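Local coordinates for MUTM (fpg) protein (Thermus thermophilus, PDB 1EE8) that belongs to the MutM (Fpg) protein family, with an N-terminal beta-rich domain, an H2TH helical domain and a zinc finger, at residues Pro145-Leu150 and Ile162-Ala167; Leu168-Leu173 and Leu194-Ala199. All coordinates share one frame; numbering follows the deposited sequence.

Contact 1 (Pro145-Leu150 and Ile162-Ala167)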
loop_
_atom_site.group_PDB
_atom_site.type_symbol
_atom_site.label_atom_id
_atom_site.label_comp_id
_atom_site.label_asym_id
_atom_site.label_seq_id
_atom_site.Cartn_x
_atom_site.Cartn_y
_atom_site.Cartn_z
ATOM N N PRO A 145 -8.497 22.588 34.391
ATOM C CA PRO A 145 -7.194 23.050 34.884
ATOM C C PRO A 145 -6.281 23.541 33.766
ATOM O O PRO A 145 -6.202 22.938 32.693
ATOM C CB PRO A 145 -6.630 21.814 35.583
ATOM C CG PRO A 145 -7.871 21.092 36.041
ATOM C CD PRO A 145 -8.767 21.212 34.839
ATOM N N LEU A 146 -5.583 24.635 34.038
ATOM C CA LEU A 146 -4.668 25.239 33.081
ATOM C C LEU A 146 -3.792 24.225 32.349
ATOM O O LEU A 146 -3.706 24.243 31.117
ATOM C CB LEU A 146 -3.781 26.256 33.797
ATOM C CG LEU A 146 -2.912 27.144 32.912
ATOM C CD1 LEU A 146 -3.766 27.823 31.844
ATOM C CD2 LEU A 146 -2.214 28.174 33.788
ATOM N N LYS A 147 -3.144 23.338 33.097
ATOM C CA LYS A 147 -2.273 22.357 32.474
ATOM C C LYS A 147 -2.989 21.462 31.461
ATOM O O LYS A 147 -2.416 21.122 30.429
ATOM C CB LYS A 147 -1.580 21.486 33.525
ATOM C CG LYS A 147 -0.597 20.515 32.885
ATOM C CD LYS A 147 0.100 19.610 33.876
ATOM C CE LYS A 147 1.023 18.651 33.132
ATOM N NZ LYS A 147 1.768 17.767 34.055
ATOM N N ALA A 148 -4.227 21.077 31.757
ATOM C CA ALA A 148 -4.997 20.237 30.838
ATOM C C ALA A 148 -5.166 20.950 29.498
ATOM O O ALA A 148 -5.191 20.320 28.442
ATOM C CB ALA A 148 -6.367 19.914 31.431
ATOM N N LEU A 149 -5.283 22.268 29.533
ATOM C CA LEU A 149 -5.427 23.008 28.290
ATOM C C LEU A 149 -4.100 23.081 27.548
ATOM O O LEU A 149 -4.067 23.273 26.334
ATOM C CB LEU A 149 -5.967 24.412 28.556
ATOM C CG LEU A 149 -7.380 24.621 28.005
ATOM C CD1 LEU A 149 -8.319 23.574 28.569
ATOM C CD2 LEU A 149 -7.859 26.011 28.358
ATOM N N LEU A 150 -3.000 22.931 28.273
ATOM C CA LEU A 150 -1.695 22.970 27.632
ATOM C C LEU A 150 -1.427 21.634 26.954
ATOM O O LEU A 150 -0.654 21.556 26.001
ATOM C CB LEU A 150 -0.594 23.253 28.655
ATOM C CG LEU A 150 -0.608 24.639 29.299
ATOM C CD1 LEU A 150 0.653 24.829 30.128
ATOM C CD2 LEU A 150 -0.690 25.699 28.210
ATOM N N ILE A 162 6.339 17.317 30.222
ATOM C CA ILE A 162 7.594 18.016 30.487
ATOM C C ILE A 162 7.543 19.519 30.229
ATOM O O ILE A 162 7.781 20.326 31.132
ATOM C CB ILE A 162 8.751 17.415 29.656
ATOM C CG1 ILE A 162 9.023 15.981 30.117
ATOM C CG2 ILE A 162 10.015 18.271 29.803
ATOM C CD1 ILE A 162 10.163 15.306 29.388
ATOM N N TYR A 163 7.213 19.899 29.002
ATOM C CA TYR A 163 7.188 21.303 28.662
ATOM C C TYR A 163 6.011 22.083 29.214
ATOM O O TYR A 163 6.099 23.301 29.374
ATOM C CB TYR A 163 7.354 21.442 27.153
ATOM C CG TYR A 163 8.659 20.797 26.748
ATOM C CD1 TYR A 163 8.683 19.568 26.098
ATOM C CD2 TYR A 163 9.880 21.358 27.134
ATOM C CE1 TYR A 163 9.883 18.906 25.850
ATOM C CE2 TYR A 163 11.087 20.701 26.893
ATOM C CZ TYR A 163 11.079 19.475 26.251
ATOM O OH TYR A 163 12.262 18.814 26.024
ATOM N N ALA A 164 4.912 21.401 29.520
ATOM C CA ALA A 164 3.786 22.104 30.125
ATOM C C ALA A 164 4.265 22.476 31.538
ATOM O O ALA A 164 4.187 23.636 31.946
ATOM C CB ALA A 164 2.561 21.206 30.206
ATOM N N ASP A 165 4.772 21.486 32.272
ATOM C CA ASP A 165 5.273 21.718 33.627
ATOM C C ASP A 165 6.339 22.830 33.638
ATOM O O ASP A 165 6.270 23.761 34.443
ATOM C CB ASP A 165 5.885 20.432 34.210
ATOM C CG ASP A 165 4.835 19.407 34.636
ATOM O OD1 ASP A 165 3.638 19.606 34.343
ATOM O OD2 ASP A 165 5.215 18.396 35.267
ATOM N N GLU A 166 7.316 22.743 32.738
ATOM C CA GLU A 166 8.373 23.746 32.701
ATOM C C GLU A 166 7.878 25.138 32.305
ATOM O O GLU A 166 8.345 26.139 32.832
ATOM C CB GLU A 166 9.502 23.302 31.760
ATOM C CG GLU A 166 10.314 22.113 32.278
ATOM C CD GLU A 166 11.025 22.409 33.593
ATOM O OE1 GLU A 166 10.775 21.682 34.575
ATOM O OE2 GLU A 166 11.835 23.365 33.643
ATOM N N ALA A 167 6.928 25.206 31.384
ATOM C CA ALA A 167 6.413 26.502 30.955
ATOM C C ALA A 167 5.649 27.159 32.099
ATOM O O ALA A 167 5.781 28.362 32.350
ATOM C CB ALA A 167 5.501 26.337 29.730
#
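Lys147 and Asp165 join two helices of the H2TH domain by a buried salt bridge, Lys147 NZ lying 2.6 Å from Asp165 OD1. The lysine starts with CG anti to its own N (chi1 -176°) and stays extended, so that the chain spans the gap and delivers the ammonium to the other helix; the axes of segments 146-150 and 162-167 approach to 9.8 Å, at 134° between their directions, closer to antiparallel than parallel. Along the way its CE comes within 4.2 Å of Ala164 CB, while the two charged side chains meet at a slant. The ammonium reaches OD1 on the syn side of the carboxylate, 20° out of its plane.

Neither charge relies on this bond alone. Lys147 NZ also hydrogen-bonds to Asn161 OD1 and Thr255 OG1, so three oxygens grip the buried ammonium; Asp165 OD2 takes the backbone N-H of His256, leaving each carboxylate oxygen with a partner of its own. The lysine probably helps to keep the aspartate ionised. Beside this polar pair the contact is apolar: Ala164 CB sits 4.1 Å from Leu150 CB and equally near Leu150 CD1, and the small alanine lets the backbones come together, with the CA atoms of Leu150 and Ala164 6.1 Å apart.

Thr255 and His256 belong to strand 254-257 of the zinc finger, so these further hydrogen bonds tie the paired side chains, and with them both helices, to that module. Leu146 packs on Leu139 of helix 132-140 and on Leu190 of helix 184-203, while Tyr163 turns to Val197 and Ala201 of helix 184-203, placing the contact inside the helical bundle.

Contact 2 (Leu168-Leu173 and Leu194-Ala199)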
loop_
_atom_site.group_PDB
_atom_site.type_symbol
_atom_site.label_atom_id
_atom_site.label_comp_id
_atom_site.label_asym_id
_atom_site.label_seq_id
_atom_site.Cartn_x
_atom_site.Cartn_y
_atom_site.Cartn_z
ATOM N N LEU A 168 4.845 26.360 32.787
ATOM C CA LEU A 168 4.052 26.845 33.903
ATOM C C LEU A 168 4.933 27.380 35.026
ATOM O O LEU A 168 4.598 28.376 35.669
ATOM C CB LEU A 168 3.139 25.726 34.412
ATOM C CG LEU A 168 1.988 25.405 33.449
ATOM C CD1 LEU A 168 1.322 24.084 33.821
ATOM C CD2 LEU A 168 0.976 26.564 33.492
ATOM N N PHE A 169 6.058 26.723 35.264
ATOM C CA PHE A 169 6.964 27.190 36.304
ATOM C C PHE A 169 7.619 28.485 35.863
ATOM O O PHE A 169 7.736 29.437 36.633
ATOM C CB PHE A 169 8.087 26.196 36.586
ATOM C CG PHE A 169 9.129 26.743 37.522
ATOM C CD1 PHE A 169 8.884 26.804 38.888
ATOM C CD2 PHE A 169 10.312 27.278 37.029
ATOM C CE1 PHE A 169 9.805 27.393 39.750
ATOM C CE2 PHE A 169 11.239 27.870 37.881
ATOM C CZ PHE A 169 10.984 27.927 39.243
ATOM N N ARG A 170 8.072 28.514 34.618
ATOM C CA ARG A 170 8.730 29.709 34.142
ATOM C C ARG A 170 7.789 30.906 34.243
ATOM O O ARG A 170 8.216 32.002 34.588
ATOM C CB ARG A 170 9.224 29.522 32.708
ATOM C CG ARG A 170 10.099 30.674 32.270
ATOM C CD ARG A 170 10.875 30.381 31.012
ATOM N NE ARG A 170 11.824 29.283 31.184
ATOM C CZ ARG A 170 12.765 28.985 30.296
ATOM N NH1 ARG A 170 13.592 27.971 30.508
ATOM N NH2 ARG A 170 12.881 29.717 29.195
ATOM N N ALA A 171 6.506 30.680 33.969
ATOM C CA ALA A 171 5.495 31.736 34.023
ATOM C C ALA A 171 4.937 31.933 35.431
ATOM O O ALA A 171 4.096 32.803 35.655
ATOM C CB ALA A 171 4.357 31.410 33.056
ATOM N N ARG A 172 5.403 31.120 36.373
ATOM C CA ARG A 172 4.957 31.195 37.761
ATOM C C ARG A 172 3.437 31.115 37.897
ATOM O O ARG A 172 2.811 31.944 38.564
ATOM C CB ARG A 172 5.474 32.482 38.410
ATOM C CG ARG A 172 7.004 32.611 38.402
ATOM C CD ARG A 172 7.662 31.534 39.248
ATOM N NE ARG A 172 9.066 31.838 39.528
ATOM C CZ ARG A 172 10.073 31.662 38.677
ATOM N NH1 ARG A 172 9.857 31.165 37.465
ATOM N NH2 ARG A 172 11.305 32.006 39.039
ATOM N N LEU A 173 2.850 30.100 37.275
ATOM C CA LEU A 173 1.405 29.901 37.319
ATOM C C LEU A 173 1.044 28.510 37.817
ATOM O O LEU A 173 1.754 27.533 37.559
ATOM C CB LEU A 173 0.802 30.118 35.929
ATOM C CG LEU A 173 0.896 31.534 35.364
ATOM C CD1 LEU A 173 0.364 31.560 33.930
ATOM C CD2 LEU A 173 0.104 32.483 36.254
ATOM N N LEU A 194 5.947 29.470 27.407
ATOM C CA LEU A 194 5.767 28.270 26.605
ATOM C C LEU A 194 6.646 28.302 25.356
ATOM O O LEU A 194 7.314 27.322 25.031
ATOM C CB LEU A 194 4.297 28.142 26.204
ATOM C CG LEU A 194 3.826 26.824 25.599
ATOM C CD1 LEU A 194 4.267 25.654 26.471
ATOM C CD2 LEU A 194 2.305 26.856 25.484
ATOM N N ARG A 195 6.645 29.434 24.661
ATOM C CA ARG A 195 7.433 29.581 23.447
ATOM C C ARG A 195 8.943 29.556 23.700
ATOM O O ARG A 195 9.697 28.975 22.914
ATOM C CB ARG A 195 7.033 30.873 22.727
ATOM C CG ARG A 195 5.516 31.018 22.558
ATOM C CD ARG A 195 5.165 32.062 21.514
ATOM N NE ARG A 195 5.607 31.628 20.193
ATOM C CZ ARG A 195 5.341 32.268 19.060
ATOM N NH1 ARG A 195 4.629 33.387 19.077
ATOM N NH2 ARG A 195 5.776 31.779 17.910
ATOM N N GLU A 196 9.379 30.170 24.797
ATOM C CA GLU A 196 10.804 30.205 25.146
ATOM C C GLU A 196 11.332 28.831 25.538
ATOM O O GLU A 196 12.417 28.431 25.123
ATOM C CB GLU A 196 11.055 31.146 26.320
ATOM C CG GLU A 196 10.721 32.596 26.086
ATOM C CD GLU A 196 11.017 33.435 27.314
ATOM O OE1 GLU A 196 12.195 33.476 27.734
ATOM O OE2 GLU A 196 10.075 34.043 27.864
ATOM N N VAL A 197 10.573 28.118 26.362
ATOM C CA VAL A 197 10.997 26.795 26.805
ATOM C C VAL A 197 11.121 25.841 25.625
ATOM O O VAL A 197 12.088 25.091 25.521
ATOM C CB VAL A 197 10.014 26.206 27.848
ATOM C CG1 VAL A 197 10.411 24.781 28.199
ATOM C CG2 VAL A 197 10.026 27.057 29.102
ATOM N N LEU A 198 10.149 25.877 24.725
ATOM C CA LEU A 198 10.186 24.994 23.569
ATOM C C LEU A 198 11.365 25.359 22.683
ATOM O O LEU A 198 12.127 24.488 22.262
ATOM C CB LEU A 198 8.873 25.088 22.784
ATOM C CG LEU A 198 7.620 24.536 23.478
ATOM C CD1 LEU A 198 6.395 24.757 22.578
ATOM C CD2 LEU A 198 7.795 23.041 23.770
ATOM N N ALA A 199 11.520 26.654 22.419
ATOM C CA ALA A 199 12.616 27.133 21.583
ATOM C C ALA A 199 13.945 26.726 22.212
ATOM O O ALA A 199 14.857 26.284 21.519
ATOM C CB ALA A 199 12.542 28.666 21.428
#
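Arg170 lays its guanidinium group over a methyl of Val197, and this packing of a flat cation on an aliphatic branch makes up most of the contact. From CB the arginine chain leaves with CG anti to the backbone N and runs on extended to CD, which comes 3.9 Å from Val197 CG2. A bend at chi3 (-63°) then turns the planar end so that the same methyl lies over the centre of one face, 3.5 Å above the plane. NE is the nearest atom to CG2, at 3.5 Å, with CZ following at 3.6 Å; NH1 and NH2 are slightly farther off. At the tip, NH2 also approaches Glu196 CB obliquely, at 3.7 Å.

The charge of Arg170 is met mainly beyond these residues, by a salt bridge from NH2 to Glu200 one turn further along helix 184-203. Glu196 has the opposite charge close by, but its OE1 stays 4.1 Å from Arg170 NH2 and the carboxylate and guanidinium planes are 71° apart, so the two are near enough for a weak attraction but form no salt bridge. Immediately after Arg170 the helix ends in a Schellman motif, with Arg172 at positive phi and Leu173 N bonded to Leu168 O. Phe169 O accepts from both Arg172 N and Arg172 NH1, which come from opposite faces of the carbonyl plane.

The contact thus joins the C-terminal end of helix 161-170 to the later part of helix 184-203. On the inner side Leu168 packs against Leu146 and Leu150 of helix 146-152 and Leu190 of helix 184-203, while Phe169 rests on Ala229 and Gln262 of neighbouring loops.

Overall arrangement
Both contacts use helix 161-170 within the H2TH domain: contact 1 sets its middle against helix 146-152, and contact 2 sets its C-terminal end against helix 184-203. Their centres are 9 Å apart, and apolar side chains bridge them, with Ala167 CB 3.6 Å from Leu194 CD1 and Leu150 CD1 equally close to Leu168 CG. Contact 1 is buried, and its charges are paired directly with each other and with further polar groups. Contact 2 is only partly buried; there an arginine offers its flat face to a methyl while its charge is answered by a glutamate outside the two segments.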